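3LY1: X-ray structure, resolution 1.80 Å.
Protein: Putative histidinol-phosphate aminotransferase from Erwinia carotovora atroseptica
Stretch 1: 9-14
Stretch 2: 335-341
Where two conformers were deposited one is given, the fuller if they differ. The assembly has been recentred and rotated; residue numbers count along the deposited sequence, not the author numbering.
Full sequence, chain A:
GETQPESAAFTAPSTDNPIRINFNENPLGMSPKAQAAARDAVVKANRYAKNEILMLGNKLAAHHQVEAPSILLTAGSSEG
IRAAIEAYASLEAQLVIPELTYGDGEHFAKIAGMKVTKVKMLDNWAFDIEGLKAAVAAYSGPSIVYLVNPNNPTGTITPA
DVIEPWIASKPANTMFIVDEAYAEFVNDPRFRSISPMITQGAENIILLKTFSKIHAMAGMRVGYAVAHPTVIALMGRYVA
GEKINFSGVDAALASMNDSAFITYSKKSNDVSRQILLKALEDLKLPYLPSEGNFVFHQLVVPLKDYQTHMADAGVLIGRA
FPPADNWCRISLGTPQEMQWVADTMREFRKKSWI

Stretch 1 (9-14) AFTAPS
Stretch 2, residues 335-341: PQEMQWV

An extended strip near the N-terminus, residues 9-14, lies along one side of a helix that spans residues 335-341 and continues later in the chain. The strip has no regular secondary structure: phi/psi is -75/136 at Phe10, -132/148 at Thr11, -61/139 at Ala12 and -76/167 at Pro13. Residues 335-341 keep helical angles near -65/-40, tied by Gln339 N to Pro335 O (2.9 Å), Trp340 N to Gln336 O (3.2 Å) and Val341 N to Glu337 O (2.9 Å). Both chains advance in the same general direction, with the CA of Phe10 6.6 Å from the CA of Gln336 and the CA of Ala12 7.9 Å from the CA of Trp340. Thus two residues of extended chain accompany one helical turn.

The main bump is Phe10, chi1 t and chi2 85°, which points toward the helix and enters the hollow bounded by Gln336, Glu337 and Trp340. Gln336 (chi1 m, chi2 t, chi3 -74°) extends its side chain so that NE2 comes 3.5 Å from Phe10 CB, while its backbone O lies over one face of the phenyl ring. Glu337, m then t, offers its aliphatic CG to the ring edge, 3.8 Å from Phe10 CE1. Phe10 CZ reaches Trp340 CB at 3.7 Å; the phenyl and the indole five-membered ring sit obliquely, centroids 5.4 Å apart and planes at 48°.

Trp340, chi1 t and chi2 90°, offers a flat indole face. Pro13, C-gamma endo, lies over one face of the Trp340 ring: Pro13 CD stands 3.6 Å from the centroid of the six-membered ring, 8° off the normal, a CH-pi contact, and Pro13 CG is 3.5 Å from Trp340 CZ3. Small Ala12 brings CB to 4.1 Å from Trp340 NE1. Thr11 points away. No hydrogen bond crosses; the 319 Å² buried, both sides summed, comes with apolar and aromatic contacts.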

# COMPACT_ATOMS: atom_id res chain seq x y z
N ALA A 9 28.51 -6.19 -14.83
CA ALA A 9 29.61 -5.58 -15.64
C ALA A 9 29.16 -4.24 -16.25
O ALA A 9 28.14 -4.18 -16.92
CB ALA A 9 30.06 -6.56 -16.75
N PHE A 10 29.93 -3.17 -16.03
CA PHE A 10 29.53 -1.83 -16.51
C PHE A 10 29.70 -1.60 -18.05
O PHE A 10 30.73 -1.93 -18.63
CB PHE A 10 30.27 -0.72 -15.74
CG PHE A 10 29.99 0.68 -16.26
CD1 PHE A 10 28.87 1.38 -15.82
CD2 PHE A 10 30.81 1.27 -17.22
CE1 PHE A 10 28.59 2.66 -16.32
CE2 PHE A 10 30.54 2.55 -17.71
CZ PHE A 10 29.43 3.24 -17.26
N THR A 11 28.68 -0.97 -18.64
CA THR A 11 28.69 -0.56 -20.04
C THR A 11 28.21 0.90 -20.16
O THR A 11 27.36 1.36 -19.38
CB THR A 11 27.79 -1.48 -20.89
OG1 THR A 11 26.45 -1.49 -20.36
CG2 THR A 11 28.34 -2.91 -20.89
N ALA A 12 28.74 1.63 -21.14
CA ALA A 12 28.38 3.03 -21.35
C ALA A 12 26.88 3.20 -21.66
O ALA A 12 26.30 2.40 -22.40
CB ALA A 12 29.21 3.64 -22.48
N PRO A 13 26.27 4.23 -21.09
CA PRO A 13 24.83 4.41 -21.24
C PRO A 13 24.41 4.96 -22.60
O PRO A 13 25.24 5.44 -23.36
CB PRO A 13 24.51 5.44 -20.16
CG PRO A 13 25.77 6.23 -20.00
CD PRO A 13 26.86 5.24 -20.19
N SER A 14 23.10 4.88 -22.87
CA SER A 14 22.47 5.54 -24.01
C SER A 14 21.21 6.22 -23.51
O SER A 14 20.84 6.02 -22.35
CB SER A 14 22.09 4.48 -25.04
OG SER A 14 21.26 3.48 -24.44
N PRO A 335 30.09 2.56 -8.19
CA PRO A 335 31.38 3.26 -8.39
C PRO A 335 31.74 3.43 -9.89
O PRO A 335 32.19 4.51 -10.30
CB PRO A 335 32.38 2.36 -7.63
CG PRO A 335 31.50 1.81 -6.46
CD PRO A 335 30.19 1.50 -7.15
N GLN A 336 31.48 2.39 -10.68
CA GLN A 336 31.78 2.47 -12.11
C GLN A 336 30.86 3.47 -12.79
O GLN A 336 31.31 4.23 -13.67
CB GLN A 336 31.69 1.12 -12.80
CG GLN A 336 32.90 0.22 -12.54
CD GLN A 336 32.64 -1.18 -13.03
OE1 GLN A 336 31.89 -1.94 -12.40
NE2 GLN A 336 33.25 -1.54 -14.15
N GLU A 337 29.59 3.54 -12.38
CA GLU A 337 28.71 4.55 -12.97
C GLU A 337 29.20 5.97 -12.63
O GLU A 337 29.11 6.89 -13.46
CB GLU A 337 27.26 4.36 -12.54
CG GLU A 337 26.54 3.15 -13.16
CD GLU A 337 25.15 2.92 -12.55
OE1 GLU A 337 24.89 3.33 -11.38
OE2 GLU A 337 24.31 2.30 -13.25
N MSE A 338 29.67 6.17 -11.39
CA MSE A 338 30.02 7.51 -10.93
C MSE A 338 31.34 7.98 -11.53
O MSE A 338 31.52 9.16 -11.78
CB MSE A 338 30.03 7.61 -9.40
CG MSE A 338 28.66 7.51 -8.78
SE MSE A 338 27.24 8.29 -9.88
CE MSE A 338 27.70 10.20 -9.78
N GLN A 339 32.27 7.04 -11.76
CA GLN A 339 33.48 7.34 -12.53
C GLN A 339 33.16 7.83 -13.96
O GLN A 339 33.73 8.80 -14.46
CB GLN A 339 34.44 6.15 -12.60
CG GLN A 339 35.74 6.53 -13.30
CD GLN A 339 36.53 7.57 -12.52
OE1 GLN A 339 36.68 7.46 -11.30
NE2 GLN A 339 37.01 8.61 -13.21
N TRP A 340 32.23 7.16 -14.62
CA TRP A 340 31.84 7.56 -15.95
C TRP A 340 31.13 8.94 -15.91
O TRP A 340 31.38 9.83 -16.78
CB TRP A 340 30.92 6.50 -16.54
CG TRP A 340 30.78 6.62 -17.98
CD1 TRP A 340 31.57 6.02 -18.94
CD2 TRP A 340 29.82 7.40 -18.67
NE1 TRP A 340 31.12 6.39 -20.19
CE2 TRP A 340 30.05 7.23 -20.04
CE3 TRP A 340 28.77 8.22 -18.25
CZ2 TRP A 340 29.27 7.87 -21.02
CZ3 TRP A 340 27.99 8.85 -19.23
CH2 TRP A 340 28.25 8.67 -20.59
N VAL A 341 30.28 9.12 -14.90
CA VAL A 341 29.58 10.39 -14.76
C VAL A 341 30.57 11.53 -14.47
O VAL A 341 30.48 12.60 -15.11
CB VAL A 341 28.44 10.37 -13.70
CG1 VAL A 341 27.87 11.79 -13.48
CG2 VAL A 341 27.30 9.45 -14.17